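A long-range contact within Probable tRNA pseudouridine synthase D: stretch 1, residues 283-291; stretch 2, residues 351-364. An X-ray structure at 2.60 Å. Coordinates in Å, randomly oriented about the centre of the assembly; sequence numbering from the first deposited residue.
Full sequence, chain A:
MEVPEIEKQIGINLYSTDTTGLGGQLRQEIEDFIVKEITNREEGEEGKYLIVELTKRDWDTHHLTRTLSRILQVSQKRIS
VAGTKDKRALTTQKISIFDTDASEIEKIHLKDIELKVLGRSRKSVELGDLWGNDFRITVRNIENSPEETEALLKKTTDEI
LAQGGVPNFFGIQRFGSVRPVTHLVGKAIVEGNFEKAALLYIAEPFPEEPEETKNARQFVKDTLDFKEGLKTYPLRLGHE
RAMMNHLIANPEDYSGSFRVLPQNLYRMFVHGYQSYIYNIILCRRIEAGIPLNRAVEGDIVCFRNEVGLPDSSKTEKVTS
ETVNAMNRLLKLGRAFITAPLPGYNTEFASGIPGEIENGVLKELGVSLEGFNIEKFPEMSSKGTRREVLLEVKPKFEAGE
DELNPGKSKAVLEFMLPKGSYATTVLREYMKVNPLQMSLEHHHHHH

Stretch 1 (283-291) CRRIEAGIP
Stretch 2 351-364: GIPGEIENGVLKEL

The most unusual feature of this contact is that no hydrogen bond joins the two stretches: a single salt bridge, Arg-284 NH2 to Glu-363 OE1 at 2.7 Å, is the polar link, and most of the rest is packing of carbon atoms, much of it on Ile-356. Stretch 1 continues a helix that begins earlier in the chain, helical through 283-287, and then passes into a turn and loop; stretch 2 carries helix 352-363. Their axes approach to 9.5 Å, and their N-to-C directions make an angle of 135°, so the helices run roughly against each other but well splayed. The register is set by Arg-285 and Ile-356, whose CA atoms lie 6.3 Å apart.

Ile-356 is the centre of the contact. Its CA-to-CB bond points toward stretch 1, and the m, t rotamer extends Ile-356 CD1 to 3.4 Å from Arg-285 CA and 3.5 Å from Ala-288 CB, while Ile-356 CG2 lies 3.5 Å from Arg-284 CB. A branched, uncharged side chain suits this buried place because it fills space against both backbone and aliphatic carbon. Ala-288, also directed toward the partner, packs its methyl CB against this CD1.

Arg-284 combines two roles. Its CB packs against Ile-356, and Arg-284 CB lies 4.2 Å from Val-360 CG2; chi1 of -143°, with chi2 and chi3 both p, then folds the chain to bring the guanidinium to Glu-363. That glutamate, p at chi1 and extended beyond, reaches back from late in stretch 2. Within stretch 1, Arg-284 NH1 also forms a weak, salt-bridged hydrogen bond to Glu-287 OE1 at 3.5 Å, so the cation engages two carboxylates.

The CA-to-CB bond of Arg-285 points sideways to stretch 2, and chi1 to chi3 are all t, extending the chain. Arg-285 NH2 donates to Pro-291 O at 2.7 Å, tying the following loop back to the helix, and the guanidinium presents its edge to Pro-353, with Arg-285 NE 4.3 Å from Pro-353 CB.

Gly-289 is the first residue to leave helical geometry, at phi/psi 88/3; a CB there would be jammed against the preceding carbonyl, which calls for glycine. The turn leads to Ile-290, m at both chi angles, where Ile-290 CD1 meets Ile-352 CG2 at 3.7 Å. Ile-352, m, t, opens the second helix just after the N-cap residue Gly-351, itself at 87/-151. Together the two stretches bury 376 Å², both sides summed.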

# COMPACT_ATOMS: atom_id res chain seq x y z
N CYS A 283 -1.49 -16.09 4.37
CA CYS A 283 -2.81 -16.67 4.60
C CYS A 283 -2.68 -18.11 5.04
O CYS A 283 -3.17 -18.51 6.11
CB CYS A 283 -3.63 -16.64 3.31
SG CYS A 283 -4.14 -15.00 2.76
N ARG A 284 -2.03 -18.90 4.20
CA ARG A 284 -1.80 -20.31 4.46
C ARG A 284 -1.29 -20.44 5.89
O ARG A 284 -1.71 -21.32 6.63
CB ARG A 284 -0.78 -20.86 3.47
CG ARG A 284 -1.07 -22.27 3.01
CD ARG A 284 -2.38 -22.35 2.25
NE ARG A 284 -2.28 -21.85 0.88
CZ ARG A 284 -3.33 -21.62 0.09
NH1 ARG A 284 -4.55 -21.85 0.54
NH2 ARG A 284 -3.16 -21.18 -1.15
N ARG A 285 -0.39 -19.55 6.29
CA ARG A 285 0.14 -19.61 7.64
C ARG A 285 -0.91 -19.26 8.68
O ARG A 285 -0.88 -19.77 9.80
CB ARG A 285 1.34 -18.67 7.78
CG ARG A 285 2.02 -18.74 9.14
CD ARG A 285 3.45 -18.26 9.03
NE ARG A 285 4.18 -18.35 10.29
CZ ARG A 285 3.83 -17.72 11.41
NH1 ARG A 285 4.56 -17.86 12.50
NH2 ARG A 285 2.74 -16.97 11.42
N ILE A 286 -1.84 -18.37 8.32
CA ILE A 286 -2.92 -17.99 9.23
C ILE A 286 -3.89 -19.17 9.31
O ILE A 286 -4.58 -19.34 10.31
CB ILE A 286 -3.69 -16.74 8.73
CG1 ILE A 286 -2.77 -15.51 8.81
CG2 ILE A 286 -4.93 -16.51 9.59
CD1 ILE A 286 -3.37 -14.23 8.21
N GLU A 287 -3.94 -19.96 8.25
CA GLU A 287 -4.81 -21.12 8.24
C GLU A 287 -4.18 -22.23 9.06
O GLU A 287 -4.86 -22.92 9.80
CB GLU A 287 -5.06 -21.62 6.82
CG GLU A 287 -5.87 -20.67 5.97
CD GLU A 287 -6.09 -21.23 4.59
OE1 GLU A 287 -5.11 -21.70 3.97
OE2 GLU A 287 -7.25 -21.21 4.13
N ALA A 288 -2.87 -22.40 8.91
CA ALA A 288 -2.16 -23.44 9.64
C ALA A 288 -2.33 -23.29 11.15
O ALA A 288 -2.01 -24.21 11.90
CB ALA A 288 -0.68 -23.42 9.27
N GLY A 289 -2.84 -22.14 11.59
CA GLY A 289 -3.04 -21.91 13.01
C GLY A 289 -1.83 -21.32 13.72
O GLY A 289 -1.85 -21.14 14.95
N ILE A 290 -0.77 -21.02 12.97
CA ILE A 290 0.45 -20.44 13.55
C ILE A 290 0.32 -18.90 13.59
O ILE A 290 0.41 -18.25 12.55
CB ILE A 290 1.71 -20.78 12.69
CG1 ILE A 290 1.73 -22.27 12.30
CG2 ILE A 290 2.97 -20.37 13.44
CD1 ILE A 290 2.01 -23.25 13.44
N PRO A 291 0.11 -18.32 14.79
CA PRO A 291 -0.04 -16.87 14.96
C PRO A 291 1.09 -16.08 14.33
O PRO A 291 2.15 -16.63 14.01
CB PRO A 291 -0.13 -16.70 16.47
CG PRO A 291 0.67 -17.84 16.99
CD PRO A 291 0.25 -18.98 16.10
N GLY A 351 10.80 -26.20 9.65
CA GLY A 351 9.75 -26.63 10.56
C GLY A 351 8.39 -26.47 9.92
O GLY A 351 8.25 -26.56 8.70
N ILE A 352 7.37 -26.23 10.75
CA ILE A 352 6.01 -26.04 10.27
C ILE A 352 5.92 -24.87 9.28
O ILE A 352 5.37 -25.01 8.18
CB ILE A 352 5.02 -25.80 11.43
CG1 ILE A 352 4.91 -27.05 12.30
CG2 ILE A 352 3.66 -25.40 10.88
CD1 ILE A 352 4.07 -26.85 13.56
N PRO A 353 6.46 -23.69 9.66
CA PRO A 353 6.40 -22.54 8.74
C PRO A 353 7.08 -22.81 7.40
O PRO A 353 6.63 -22.33 6.35
CB PRO A 353 7.07 -21.42 9.53
CG PRO A 353 7.97 -22.15 10.48
CD PRO A 353 7.15 -23.32 10.91
N GLY A 354 8.15 -23.58 7.44
CA GLY A 354 8.88 -23.92 6.23
C GLY A 354 8.00 -24.74 5.31
O GLY A 354 8.11 -24.64 4.09
N GLU A 355 7.14 -25.57 5.89
CA GLU A 355 6.24 -26.39 5.11
C GLU A 355 5.23 -25.52 4.39
O GLU A 355 4.89 -25.77 3.24
CB GLU A 355 5.48 -27.37 6.00
CG GLU A 355 6.28 -28.59 6.39
CD GLU A 355 5.46 -29.58 7.17
OE1 GLU A 355 4.94 -29.20 8.25
OE2 GLU A 355 5.32 -30.75 6.71
N ILE A 356 4.76 -24.48 5.07
CA ILE A 356 3.79 -23.58 4.47
C ILE A 356 4.40 -22.86 3.27
O ILE A 356 3.81 -22.83 2.19
CB ILE A 356 3.31 -22.52 5.47
CG1 ILE A 356 2.63 -23.21 6.66
CG2 ILE A 356 2.39 -21.54 4.78
CD1 ILE A 356 2.23 -22.28 7.78
N GLU A 357 5.59 -22.31 3.47
CA GLU A 357 6.27 -21.58 2.42
C GLU A 357 6.49 -22.47 1.21
O GLU A 357 6.16 -22.11 0.08
CB GLU A 357 7.60 -21.01 2.96
CG GLU A 357 7.45 -20.20 4.26
CD GLU A 357 8.69 -19.37 4.61
OE1 GLU A 357 8.67 -18.71 5.68
OE2 GLU A 357 9.66 -19.38 3.82
N ASN A 358 7.03 -23.66 1.44
CA ASN A 358 7.28 -24.59 0.34
C ASN A 358 5.97 -25.10 -0.26
O ASN A 358 5.92 -25.53 -1.40
CB ASN A 358 8.16 -25.74 0.82
CG ASN A 358 9.62 -25.31 1.03
OD1 ASN A 358 10.35 -25.08 0.06
ND2 ASN A 358 10.03 -25.19 2.29
N GLY A 359 4.89 -25.03 0.52
CA GLY A 359 3.61 -25.48 0.02
C GLY A 359 2.91 -24.45 -0.86
O GLY A 359 1.94 -24.77 -1.55
N VAL A 360 3.39 -23.22 -0.83
CA VAL A 360 2.79 -22.18 -1.66
C VAL A 360 3.55 -22.12 -2.98
O VAL A 360 2.96 -21.94 -4.04
CB VAL A 360 2.84 -20.80 -0.98
CG1 VAL A 360 2.32 -19.73 -1.93
CG2 VAL A 360 2.00 -20.81 0.29
N LEU A 361 4.86 -22.28 -2.91
CA LEU A 361 5.68 -22.25 -4.11
C LEU A 361 5.39 -23.50 -4.92
O LEU A 361 5.53 -23.49 -6.14
CB LEU A 361 7.15 -22.23 -3.73
CG LEU A 361 7.47 -21.28 -2.57
CD1 LEU A 361 8.92 -21.48 -2.15
CD2 LEU A 361 7.20 -19.84 -2.97
N LYS A 362 4.99 -24.57 -4.24
CA LYS A 362 4.71 -25.84 -4.89
C LYS A 362 3.45 -25.79 -5.75
O LYS A 362 3.52 -25.95 -6.97
CB LYS A 362 4.58 -26.95 -3.85
CG LYS A 362 4.62 -28.37 -4.42
CD LYS A 362 4.53 -29.40 -3.32
CE LYS A 362 4.60 -30.82 -3.86
NZ LYS A 362 4.46 -31.82 -2.75
N GLU A 363 2.30 -25.57 -5.12
CA GLU A 363 1.03 -25.50 -5.85
C GLU A 363 1.06 -24.42 -6.92
O GLU A 363 0.46 -24.56 -7.99
CB GLU A 363 -0.14 -25.24 -4.89
CG GLU A 363 -0.14 -23.87 -4.23
CD GLU A 363 -1.45 -23.56 -3.49
OE1 GLU A 363 -1.51 -22.54 -2.77
OE2 GLU A 363 -2.41 -24.35 -3.63
N LEU A 364 1.78 -23.34 -6.63
CA LEU A 364 1.87 -22.24 -7.57
C LEU A 364 2.85 -22.54 -8.69
O LEU A 364 2.96 -21.78 -9.65
CB LEU A 364 2.29 -20.97 -6.82
CG LEU A 364 1.34 -19.77 -6.90
CD1 LEU A 364 -0.08 -20.18 -6.55
CD2 LEU A 364 1.85 -18.70 -5.96